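Local coordinates for protein Ion-channel modulator raklp (Rhipicephalus appendiculatus, PDB 2W8X) that probably activates maxiK potassium channels of the host as a tick salivary protein with a highly modified Kunitz/BPTI fold, at residues N2-K5 against R6-P9; A58-M61 against A62-I66. All coordinates share one frame; numbering follows the deposited sequence.

Overall arrangement
Contacts 1 and 2 lie on opposite sides of the chain's centre, about 20 Å apart between their centres, and do not touch. Contact 1 is a surface turn in the N-terminal loop ahead of helix 14-17, with neither helix nor strand of its own; amides, carbonyls and bridging waters hold it together. Contact 2 is partly buried, all on helix 56-70, and joins backbone bonds of the helix to apolar packing and two disulfide-linked cysteines. Disulfides tie both to the rest of the fold, through Cys-3 in contact 1 and through Cys-59 and Cys-63 in contact 2. Each also packs against the second subunit, Lys-5 meeting Ala-58 of that chain.

Contact 1 of 2, residues N2-K5 against R6-P9; sequences NCNK and REGP
The side-chain amide of Asn-2 reaches across the loop to Pro-9, its ND2 giving a straight hydrogen bond of 3.0 Å to Pro-9 O. The acceptor lies in the amide plane, although ND2 stands above the plane of the proline carbonyl. The same amide works on its own side of the turn: OD1 accepts from the backbone N of Asn-4, forming an Asx turn, and ND2 also donates to Asn-4 O. Bonds at both ends of the amide fix its rotation.

Among the backbone bonds, Asn-4 O is the meeting point. Glu-7 N binds it at 3.0 Å, from the face opposite to Asn-2 ND2, and Gly-8 N adds a weak bond.

The Asn-4 side chain adds a second clasp on the turn. A chi1 of -175° sets CG beside the carbonyl carbon of Asn-4, which brings OD1 to Arg-6 N for a hydrogen bond of 2.9 Å and against Arg-6 CB. Its ND2 rests on the Glu-7 chain, 3.4 Å from Glu-7 CG, with amide and carboxylate planes 34° apart.

Three waters complete the network. One joins Asn-2 O to Pro-9 O, another joins Asn-4 ND2 to Glu-7 OE2, and a third donates to both Lys-5 O and Gly-8 O.

Lys-5 NZ hydrogen-bonds Ser-52 OG of its own chain and Ser-54 OG of the second subunit. The loop precedes helix 14-17, and a disulfide ties Cys-3 to Cys-18 just after that helix. Backbone bonds from Cys-3 to Cys-50 and from Lys-5 to Asp-48 fasten it to the chain between strand 44-46 and helix 56-70.

Contact 2 of 2, residues A58-M61 against A62-I66; sequences ACVM and ACERI
Met-61 and Ile-66 pack five residues apart, across a widened turn of the helix, Met-61 SD lying 3.9 Å from Ile-66 CD1. Bends at chi2 and chi3 (61°) fold the buried Met-61 back, laying its CE over one face of the Arg-65 guanidinium, 3.3 Å from Arg-65 NH1. The close-packed part continues along the backbone. Ala-62 N bonds Ala-58 O and Cys-63 N bonds Cys-59 O in the usual i to i+4 pattern, but the helix then widens: Arg-65 N reaches Val-60 O at 2.9 Å and Ile-66 N reaches Met-61 O at 2.9 Å. Both of these i to i+5 bonds run nearly along the C=O axis, yet the Ile-66 bond is straight (169°) whereas the Arg-65 bond is bent at its hydrogen (133°).

Toward solvent, where Arg-65 is the one exposed residue, the grip is looser. Val-60 CG2 touches the carboxylate end of Glu-64, 3.7 Å from Glu-64 OE2, while that oxygen accepts a hydrogen bond from Cys-41 N.

On the inner side Cys-59 and Cys-63 both touch Tyr-34 of strand 31-35. Elsewhere on the helix surface, Met-61 packs on Arg-6 of the second subunit and Ile-66 on Pro-9 of that subunit. The Cys-59 to Cys-41 and Cys-63 to Cys-16 disulfides pin this C-terminal helix to the hairpin of strands 31-35 and 40-42 and to helix 14-17. A C-terminal helix cross-linked to the central hairpin is characteristic of the Kunitz/BPTI fold; here the helix carries a pi-type turn at 62-66.

Contact 1 of 2, residues N2-K5 against R6-P9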
loop_
_atom_site.group_PDB
_atom_site.type_symbol
_atom_site.label_atom_id
_atom_site.label_comp_id
_atom_site.label_asym_id
_atom_site.label_seq_id
_atom_site.Cartn_x
_atom_site.Cartn_y
_atom_site.Cartn_z
ATOM N N ASN A 2 -14.110 -0.515 3.565
ATOM C CA ASN A 2 -13.146 -0.410 4.673
ATOM C C ASN A 2 -12.035 0.565 4.356
ATOM O O ASN A 2 -11.536 0.591 3.232
ATOM C CB ASN A 2 -12.564 -1.773 4.947
ATOM C CG ASN A 2 -11.536 -1.761 6.032
ATOM O OD1 ASN A 2 -11.767 -1.217 7.120
ATOM N ND2 ASN A 2 -10.369 -2.333 5.744
ATOM N N CYS A 3 -11.630 1.325 5.365
ATOM C CA CYS A 3 -10.458 2.184 5.311
ATOM C C CYS A 3 -9.353 1.854 6.321
ATOM O O CYS A 3 -8.321 2.510 6.317
ATOM C CB CYS A 3 -10.863 3.640 5.492
ATOM S SG CYS A 3 -11.854 4.298 4.107
ATOM N N ASN A 4 -9.607 0.913 7.232
ATOM C CA ASN A 4 -8.651 0.567 8.277
ATOM C C ASN A 4 -7.914 -0.713 7.869
ATOM O O ASN A 4 -8.479 -1.806 7.948
ATOM C CB ASN A 4 -9.400 0.362 9.609
ATOM C CG ASN A 4 -8.499 0.128 10.753
ATOM O OD1 ASN A 4 -7.325 -0.239 10.578
ATOM N ND2 ASN A 4 -9.020 0.339 11.969
ATOM N N LYS A 5 -6.663 -0.530 7.441
ATOM C CA LYS A 5 -5.784 -1.624 7.021
ATOM C C LYS A 5 -5.531 -2.677 8.050
ATOM O O LYS A 5 -5.166 -3.802 7.694
ATOM C CB LYS A 5 -4.400 -1.056 6.578
ATOM C CG LYS A 5 -4.511 -0.421 5.325
ATOM C CD LYS A 5 -3.273 -0.525 4.423
ATOM C CE LYS A 5 -2.451 0.614 4.656
ATOM N NZ LYS A 5 -1.574 1.054 3.468
ATOM N N ARG A 6 -5.640 -2.311 9.326
ATOM C CA ARG A 6 -5.452 -3.269 10.421
ATOM C C ARG A 6 -6.616 -4.150 10.621
ATOM O O ARG A 6 -6.462 -5.233 11.203
ATOM C CB ARG A 6 -5.239 -2.559 11.743
ATOM C CG ARG A 6 -3.883 -2.103 11.950
ATOM C CD ARG A 6 -3.682 -1.640 13.371
ATOM N NE ARG A 6 -3.366 -2.757 14.254
ATOM C CZ ARG A 6 -3.184 -2.655 15.568
ATOM N NH1 ARG A 6 -3.319 -1.482 16.191
ATOM N NH2 ARG A 6 -2.886 -3.740 16.272
ATOM N N GLU A 7 -7.799 -3.701 10.215
ATOM C CA GLU A 7 -9.032 -4.416 10.517
ATOM C C GLU A 7 -9.645 -5.172 9.330
ATOM O O GLU A 7 -10.514 -6.051 9.512
ATOM C CB GLU A 7 -10.025 -3.462 11.231
ATOM C CG GLU A 7 -9.515 -3.000 12.625
ATOM C CD GLU A 7 -10.592 -2.286 13.552
ATOM O OE1 GLU A 7 -11.794 -2.385 13.262
ATOM O OE2 GLU A 7 -10.196 -1.650 14.562
ATOM N N GLY A 8 -9.161 -4.917 8.118
ATOM C CA GLY A 8 -9.635 -5.593 6.938
ATOM C C GLY A 8 -8.881 -5.213 5.683
ATOM O O GLY A 8 -7.992 -4.399 5.745
ATOM N N PRO A 9 -9.225 -5.829 4.553
ATOM C CA PRO A 9 -8.520 -5.534 3.328
ATOM C C PRO A 9 -8.887 -4.203 2.735
ATOM O O PRO A 9 -9.896 -3.600 3.103
ATOM C CB PRO A 9 -8.985 -6.634 2.382
ATOM C CG PRO A 9 -10.257 -7.039 2.880
ATOM C CD PRO A 9 -10.211 -6.905 4.354
HETATM O O HOH W 1 -11.688 -1.611 1.454
HETATM O O HOH W 2 -7.622 -0.862 14.511
HETATM O O HOH W 3 -5.331 -4.584 5.073
#

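Contact 2 of 2, residues A58-M61 against A62-I66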
loop_
_atom_site.group_PDB
_atom_site.type_symbol
_atom_site.label_atom_id
_atom_site.label_comp_id
_atom_site.label_asym_id
_atom_site.label_seq_id
_atom_site.Cartn_x
_atom_site.Cartn_y
_atom_site.Cartn_z
ATOM N N ALA A 58 3.695 4.635 -6.773
ATOM C CA ALA A 58 2.622 3.709 -6.399
ATOM C C ALA A 58 1.283 4.450 -6.347
ATOM O O ALA A 58 0.272 3.971 -6.867
ATOM C CB ALA A 58 2.939 3.078 -5.040
ATOM N N CYS A 59 1.289 5.623 -5.715
ATOM C CA CYS A 59 0.092 6.434 -5.600
ATOM C C CYS A 59 -0.388 6.919 -6.968
ATOM O O CYS A 59 -1.597 6.882 -7.292
ATOM C CB CYS A 59 0.344 7.595 -4.611
ATOM S SG CYS A 59 -1.091 8.651 -4.368
ATOM N N VAL A 60 0.558 7.370 -7.785
ATOM C CA VAL A 60 0.237 7.878 -9.105
ATOM C C VAL A 60 -0.442 6.785 -9.931
ATOM O O VAL A 60 -1.498 7.013 -10.530
ATOM C CB VAL A 60 1.467 8.476 -9.797
ATOM C CG1 VAL A 60 1.178 8.684 -11.289
ATOM C CG2 VAL A 60 1.847 9.773 -9.086
ATOM N N MET A 61 0.154 5.605 -9.967
ATOM C CA MET A 61 -0.429 4.506 -10.710
ATOM C C MET A 61 -1.793 4.077 -10.189
ATOM O O MET A 61 -2.753 3.978 -10.963
ATOM C CB MET A 61 0.514 3.303 -10.745
ATOM C CG MET A 61 -0.053 2.084 -11.453
ATOM S SD MET A 61 -0.572 2.359 -13.149
ATOM C CE MET A 61 0.966 2.856 -13.849
ATOM N N ALA A 62 -1.911 3.836 -8.889
ATOM C CA ALA A 62 -3.174 3.353 -8.357
ATOM C C ALA A 62 -4.300 4.369 -8.478
ATOM O O ALA A 62 -5.463 3.987 -8.679
ATOM C CB ALA A 62 -3.026 2.930 -6.900
ATOM N N CYS A 63 -3.992 5.650 -8.314
ATOM C CA CYS A 63 -5.028 6.657 -8.137
ATOM C C CYS A 63 -5.104 7.664 -9.268
ATOM O O CYS A 63 -6.173 7.872 -9.803
ATOM C CB CYS A 63 -4.888 7.364 -6.781
ATOM S SG CYS A 63 -5.119 6.228 -5.350
ATOM N N GLU A 64 -4.008 8.330 -9.595
ATOM C CA GLU A 64 -4.027 9.289 -10.692
ATOM C C GLU A 64 -4.271 8.622 -12.032
ATOM O O GLU A 64 -4.822 9.267 -12.928
ATOM C CB GLU A 64 -2.748 10.117 -10.704
ATOM C CG GLU A 64 -2.575 11.075 -9.566
ATOM C CD GLU A 64 -1.328 11.950 -9.715
ATOM O OE1 GLU A 64 -0.907 12.253 -10.864
ATOM O OE2 GLU A 64 -0.802 12.394 -8.684
ATOM N N ARG A 65 -3.857 7.362 -12.183
ATOM C CA ARG A 65 -4.005 6.627 -13.441
ATOM C C ARG A 65 -5.198 5.694 -13.369
ATOM O O ARG A 65 -6.233 5.976 -13.953
ATOM C CB ARG A 65 -2.703 5.923 -13.832
ATOM C CG ARG A 65 -1.529 6.890 -14.000
ATOM C CD ARG A 65 -0.301 6.276 -14.682
ATOM N NE ARG A 65 -0.625 5.750 -16.006
ATOM C CZ ARG A 65 0.243 5.114 -16.795
ATOM N NH1 ARG A 65 1.503 4.938 -16.412
ATOM N NH2 ARG A 65 -0.154 4.668 -17.979
ATOM N N ILE A 66 -5.117 4.618 -12.603
ATOM C CA ILE A 66 -6.143 3.589 -12.621
ATOM C C ILE A 66 -7.489 4.080 -12.068
ATOM O O ILE A 66 -8.504 4.037 -12.771
ATOM C CB ILE A 66 -5.682 2.314 -11.889
ATOM C CG1 ILE A 66 -4.508 1.675 -12.637
ATOM C CG2 ILE A 66 -6.861 1.357 -11.720
ATOM C CD1 ILE A 66 -3.790 0.579 -11.903
#